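Local structure of metallo-beta-lactamase FIM-1 (Pseudomonas aeruginosa, 6V3Q) at residues Ile15-Trp20 against Ile40-Asp45; Phe46-Asp51 against His134-Phe139. The protein probably hydrolyses the beta-lactam ring of antibiotics to a substituted beta-amino acid, using zinc as cofactor, as a class B metallo-beta-lactamase. All blocks are in the same frame, centred on the assembly; numbering follows the deposited sequence.

Interaction 1: Ile15-Trp20 against Ile40-Asp45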
loop_
_atom_site.group_PDB
_atom_site.type_symbol
_atom_site.label_atom_id
_atom_site.label_comp_id
_atom_site.label_asym_id
_atom_site.label_seq_id
_atom_site.Cartn_x
_atom_site.Cartn_y
_atom_site.Cartn_z
ATOM N N ILE A 15 6.290 2.946 -22.949
ATOM C CA ILE A 15 4.930 3.412 -23.197
ATOM C C ILE A 15 4.705 3.482 -24.701
ATOM O O ILE A 15 3.798 2.836 -25.236
ATOM C CB ILE A 15 4.682 4.776 -22.532
ATOM C CG1 ILE A 15 4.738 4.642 -21.011
ATOM C CG2 ILE A 15 3.349 5.354 -22.977
ATOM C CD1 ILE A 15 3.670 3.740 -20.437
ATOM N N THR A 16 5.522 4.280 -25.380
ATOM C CA THR A 16 5.617 4.271 -26.833
ATOM C C THR A 16 7.085 4.484 -27.191
ATOM O O THR A 16 7.957 4.489 -26.315
ATOM C CB THR A 16 4.692 5.325 -27.458
ATOM O OG1 THR A 16 4.638 5.133 -28.877
ATOM C CG2 THR A 16 5.202 6.726 -27.169
ATOM N N GLN A 17 7.365 4.657 -28.481
ATOM C CA GLN A 17 8.742 4.856 -28.913
ATOM C C GLN A 17 9.286 6.164 -28.350
ATOM O O GLN A 17 8.742 7.242 -28.616
ATOM C CB GLN A 17 8.825 4.854 -30.438
ATOM C CG GLN A 17 10.245 4.701 -30.986
ATOM C CD GLN A 17 11.010 6.010 -31.038
ATOM O OE1 GLN A 17 10.470 7.043 -31.433
ATOM N NE2 GLN A 17 12.276 5.972 -30.638
ATOM N N GLY A 18 10.353 6.063 -27.561
ATOM C CA GLY A 18 10.985 7.230 -26.978
ATOM C C GLY A 18 10.353 7.747 -25.707
ATOM O O GLY A 18 10.750 8.819 -25.230
ATOM N N VAL A 19 9.385 7.025 -25.140
ATOM C CA VAL A 19 8.672 7.463 -23.943
ATOM C C VAL A 19 8.614 6.288 -22.973
ATOM O O VAL A 19 7.987 5.265 -23.270
ATOM C CB VAL A 19 7.257 7.973 -24.260
ATOM C CG1 VAL A 19 6.568 8.462 -22.995
ATOM C CG2 VAL A 19 7.307 9.081 -25.307
ATOM N N TRP A 20 9.258 6.432 -21.817
ATOM C CA TRP A 20 9.276 5.408 -20.783
ATOM C C TRP A 20 8.539 5.901 -19.546
ATOM O O TRP A 20 8.560 7.094 -19.225
ATOM C CB TRP A 20 10.712 5.027 -20.398
ATOM C CG TRP A 20 11.549 4.583 -21.552
ATOM C CD1 TRP A 20 12.145 5.382 -22.481
ATOM C CD2 TRP A 20 11.895 3.235 -21.898
ATOM N NE1 TRP A 20 12.834 4.617 -23.389
ATOM C CE2 TRP A 20 12.699 3.295 -23.054
ATOM C CE3 TRP A 20 11.598 1.984 -21.349
ATOM C CZ2 TRP A 20 13.211 2.153 -23.669
ATOM C CZ3 TRP A 20 12.111 0.850 -21.962
ATOM C CH2 TRP A 20 12.906 0.943 -23.108
ATOM N N ILE A 40 10.228 9.213 -18.516
ATOM C CA ILE A 40 11.514 9.544 -19.118
ATOM C C ILE A 40 11.283 9.644 -20.618
ATOM O O ILE A 40 10.844 8.674 -21.250
ATOM C CB ILE A 40 12.600 8.506 -18.793
ATOM C CG1 ILE A 40 12.771 8.365 -17.280
ATOM C CG2 ILE A 40 13.919 8.910 -19.433
ATOM C CD1 ILE A 40 12.457 6.980 -16.755
ATOM N N VAL A 41 11.565 10.814 -21.184
ATOM C CA VAL A 41 11.294 11.100 -22.588
ATOM C C VAL A 41 12.621 11.314 -23.297
ATOM O O VAL A 41 13.380 12.226 -22.943
ATOM C CB VAL A 41 10.382 12.324 -22.759
ATOM C CG1 VAL A 41 10.144 12.593 -24.240
ATOM C CG2 VAL A 41 9.068 12.102 -22.036
ATOM N N GLU A 42 12.892 10.481 -24.298
ATOM C CA GLU A 42 14.114 10.604 -25.076
ATOM C C GLU A 42 14.104 11.888 -25.900
ATOM O O GLU A 42 13.067 12.323 -26.406
ATOM C CB GLU A 42 14.282 9.395 -25.996
ATOM C CG GLU A 42 14.293 8.063 -25.269
ATOM C CD GLU A 42 14.385 6.890 -26.219
ATOM O OE1 GLU A 42 14.852 7.081 -27.361
ATOM O OE2 GLU A 42 13.984 5.778 -25.826
ATOM N N LYS A 43 15.283 12.495 -26.035
ATOM C CA LYS A 43 15.448 13.719 -26.823
ATOM C C LYS A 43 16.870 13.701 -27.387
ATOM O O LYS A 43 17.817 14.157 -26.740
ATOM C CB LYS A 43 15.182 14.963 -25.988
ATOM C CG LYS A 43 15.475 16.281 -26.690
ATOM C CD LYS A 43 14.723 17.422 -26.021
ATOM C CE LYS A 43 15.381 18.769 -26.268
ATOM N NZ LYS A 43 16.314 19.130 -25.171
ATOM N N GLY A 44 17.002 13.170 -28.602
ATOM C CA GLY A 44 18.307 12.989 -29.201
ATOM C C GLY A 44 19.149 11.997 -28.424
ATOM O O GLY A 44 18.739 10.850 -28.221
ATOM N N ASP A 45 20.327 12.427 -27.981
ATOM C CA ASP A 45 21.230 11.576 -27.217
ATOM C C ASP A 45 20.984 11.639 -25.715
ATOM O O ASP A 45 21.675 10.948 -24.959
ATOM C CB ASP A 45 22.685 11.952 -27.511
ATOM C CG ASP A 45 23.059 11.738 -28.965
ATOM O OD1 ASP A 45 22.403 10.914 -29.636
ATOM O OD2 ASP A 45 24.013 12.388 -29.437
#
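Val19 and Trp20 pair antiparallel with Val41 and Ile40: Val19-Val41 is the non-hydrogen-bonded pair (CA to CA 4.7 Å), and Trp20-Ile40 the hydrogen-bonded one. There Trp20 N donates a hydrogen bond to Ile40 O at 2.8 Å, and Ile40 N returns one to Trp20 O. One step further, Glu42 N reaches Gly18 O at 2.9 Å, which extends the pairing into the type II turn Thr16-Val19. Gly18 has positive phi (83°), where a CB would press on the preceding carbonyl oxygen.

The side-chain link is Trp20 to Glu42. The indole NE1 meets Glu42 OE2 at 2.9 Å along a nearly straight N-H (168°), using the anti lone pair of that oxygen. OE2 lies close to the plane of the indole, at its NE1 edge, and the carboxylate is turned nearly coplanar with the ring (21°). Both CG atoms stand anti to their carbonyl carbons, and Glu42 then runs extended past Gly18, with its CD 3.5 Å from Gly18 CA.

Ile15 and Thr16 both face Val19, a classic beta bulge where strand 11-16 turns back into strand 19-27. The latter forms a beta hairpin with strand 33-43. Ile159 of strand 159-161 packs on the Val19 face; on the opposite face Trp65 of helix 56-68 meets the Trp20 ring edge-to-face, and Leu70 touches Trp20 and also Glu42.

Interaction 2: Phe46-Asp51 against His134-Phe139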
loop_
_atom_site.group_PDB
_atom_site.type_symbol
_atom_site.label_atom_id
_atom_site.label_comp_id
_atom_site.label_asym_id
_atom_site.label_seq_id
_atom_site.Cartn_x
_atom_site.Cartn_y
_atom_site.Cartn_z
ATOM N N PHE A 46 20.019 12.439 -25.266
ATOM C CA PHE A 46 19.745 12.569 -23.841
ATOM C C PHE A 46 18.257 12.387 -23.579
ATOM O O PHE A 46 17.515 11.994 -24.482
ATOM C CB PHE A 46 20.243 13.921 -23.328
ATOM C CG PHE A 46 21.685 14.191 -23.655
ATOM C CD1 PHE A 46 22.699 13.634 -22.893
ATOM C CD2 PHE A 46 22.027 14.985 -24.738
ATOM C CE1 PHE A 46 24.028 13.871 -23.201
ATOM C CE2 PHE A 46 23.351 15.226 -25.049
ATOM C CZ PHE A 46 24.352 14.668 -24.280
ATOM N N SER A 47 17.801 12.659 -22.358
ATOM C CA SER A 47 16.416 12.373 -22.011
ATOM C C SER A 47 15.908 13.379 -20.987
ATOM O O SER A 47 16.681 13.988 -20.241
ATOM C CB SER A 47 16.261 10.942 -21.482
ATOM O OG SER A 47 17.131 10.704 -20.389
ATOM N N ILE A 48 14.587 13.539 -20.961
ATOM C CA ILE A 48 13.905 14.465 -20.063
ATOM C C ILE A 48 13.163 13.651 -19.014
ATOM O O ILE A 48 12.492 12.665 -19.347
ATOM C CB ILE A 48 12.938 15.381 -20.832
ATOM C CG1 ILE A 48 13.691 16.167 -21.907
ATOM C CG2 ILE A 48 12.223 16.331 -19.879
ATOM C CD1 ILE A 48 12.797 16.738 -22.984
ATOM N N LEU A 49 13.283 14.057 -17.753
ATOM C CA LEU A 49 12.631 13.376 -16.643
ATOM C C LEU A 49 11.409 14.177 -16.211
ATOM O O LEU A 49 11.510 15.376 -15.934
ATOM C CB LEU A 49 13.590 13.194 -15.469
ATOM C CG LEU A 49 12.982 12.584 -14.202
ATOM C CD1 LEU A 49 12.497 11.164 -14.459
ATOM C CD2 LEU A 49 13.966 12.614 -13.040
ATOM N N VAL A 50 10.262 13.517 -16.163
ATOM C CA VAL A 50 9.049 14.099 -15.609
ATOM C C VAL A 50 8.824 13.440 -14.256
ATOM O O VAL A 50 8.557 12.235 -14.184
ATOM C CB VAL A 50 7.849 13.905 -16.544
ATOM C CG1 VAL A 50 6.606 14.553 -15.960
ATOM C CG2 VAL A 50 8.157 14.474 -17.919
ATOM N N ASP A 51 8.974 14.227 -13.188
ATOM C CA ASP A 51 8.772 13.786 -11.811
ATOM C C ASP A 51 9.850 12.827 -11.319
ATOM O O ASP A 51 10.315 11.951 -12.057
ATOM C CB ASP A 51 7.394 13.145 -11.648
ATOM C CG ASP A 51 6.278 14.163 -11.686
ATOM O OD1 ASP A 51 6.550 15.349 -11.410
ATOM O OD2 ASP A 51 5.128 13.778 -11.973
ATOM N N HIS A 134 10.575 21.029 -25.206
ATOM C CA HIS A 134 10.042 20.393 -26.401
ATOM C C HIS A 134 10.771 19.073 -26.649
ATOM O O HIS A 134 11.997 19.008 -26.500
ATOM C CB HIS A 134 10.194 21.329 -27.606
ATOM C CG HIS A 134 9.418 20.901 -28.812
ATOM N ND1 HIS A 134 9.952 20.090 -29.791
ATOM C CD2 HIS A 134 8.149 21.169 -29.197
ATOM C CE1 HIS A 134 9.046 19.878 -30.728
ATOM N NE2 HIS A 134 7.943 20.522 -30.392
ATOM N N PRO A 135 10.061 18.000 -27.038
ATOM C CA PRO A 135 8.671 17.970 -27.510
ATOM C C PRO A 135 7.587 17.937 -26.434
ATOM O O PRO A 135 6.417 17.851 -26.797
ATOM C CB PRO A 135 8.622 16.678 -28.329
ATOM C CG PRO A 135 9.735 15.807 -27.787
ATOM C CD PRO A 135 10.600 16.640 -26.876
ATOM N N LEU A 136 7.947 18.009 -25.155
ATOM C CA LEU A 136 6.923 18.132 -24.127
ATOM C C LEU A 136 6.212 19.472 -24.272
ATOM O O LEU A 136 6.836 20.496 -24.558
ATOM C CB LEU A 136 7.520 18.022 -22.717
ATOM C CG LEU A 136 8.495 16.936 -22.262
ATOM C CD1 LEU A 136 8.691 17.011 -20.746
ATOM C CD2 LEU A 136 8.061 15.537 -22.665
ATOM N N VAL A 137 4.897 19.459 -24.090
ATOM C CA VAL A 137 4.140 20.678 -23.836
ATOM C C VAL A 137 3.785 20.683 -22.357
ATOM O O VAL A 137 3.059 19.803 -21.879
ATOM C CB VAL A 137 2.883 20.778 -24.714
ATOM C CG1 VAL A 137 2.035 21.970 -24.280
ATOM C CG2 VAL A 137 3.268 20.921 -26.178
ATOM N N ILE A 138 4.329 21.647 -21.626
ATOM C CA ILE A 138 4.023 21.814 -20.213
ATOM C C ILE A 138 2.873 22.806 -20.108
ATOM O O ILE A 138 2.979 23.942 -20.582
ATOM C CB ILE A 138 5.251 22.291 -19.426
ATOM C CG1 ILE A 138 6.394 21.278 -19.564
ATOM C CG2 ILE A 138 4.891 22.494 -17.963
ATOM C CD1 ILE A 138 7.740 21.807 -19.138
ATOM N N PHE A 139 1.779 22.376 -19.490
ATOM C CA PHE A 139 0.531 23.120 -19.473
ATOM C C PHE A 139 0.094 23.368 -18.037
ATOM O O PHE A 139 0.203 22.481 -17.183
ATOM C CB PHE A 139 -0.553 22.351 -20.239
ATOM C CG PHE A 139 -1.883 23.046 -20.285
ATOM C CD1 PHE A 139 -2.056 24.193 -21.040
ATOM C CD2 PHE A 139 -2.968 22.541 -19.588
ATOM C CE1 PHE A 139 -3.287 24.834 -21.086
ATOM C CE2 PHE A 139 -4.198 23.176 -19.630
ATOM C CZ PHE A 139 -4.356 24.320 -20.382
#
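Leu136 CD1 touches two residues of strand 46-50, Ile48 CG2 at 3.7 Å and Val50 CG2 at 3.8 Å. These two methyl-to-methyl approaches make up the tight part of the contact. Ile48 and Val50, two residues apart on the strand, both direct their CB toward the segment His134-Phe139, while Leu49 between them turns away, the alternation expected of a beta strand. In Val50 the touching methyl is anti to the carbonyl carbon, whereas in Ile48 CG2 is anti to the backbone N; these rotations put each CG2 on the Leu136 side. Leu136 runs past both side chains in the opposite direction. The nearest backbones, at Ile48 and Leu136, remain 8.9 Å apart between CA atoms. Such spacing fits the alpha-beta/beta-alpha sandwich of metallo-beta-lactamases, in which two sheets pack face to face: strand 46-50 belongs to one sheet, and the second sheet holds strand 137-139. Leu136, part of His134-Phe139, is further enclosed by Val152 and Leu154 of strand 151-154. The other end of the contact is looser. Ile48 CD1 comes only to 4.5 Å from Pro135 CD and 4.3 Å from His134 O. Pro135, which follows a cis peptide bond, is partly exposed, and the exposed His134 directs its CB away from the strand.

In the fold
Interaction 1 and interaction 2 come in series along the chain, their centres 10 Å apart and on the same side of the chain's centre. They share the sheet that contains strands 33-43 and 46-50, joined by a short turn, although only the Phe46-Asp51 half of interaction 2 lies in it. Direct contacts join them: Val41 O lies 2.7 Å from Ile48 N, a probable hydrogen bond, and Val41 CG2 packs 3.6 Å from Leu136 CD2. Thus interaction 1 joins strands within one sheet, whereas interaction 2 brings that sheet against the other one of the sandwich. The Val50 side chain is about 13 Å from the bound zinc; interaction 1 is away from the zinc site.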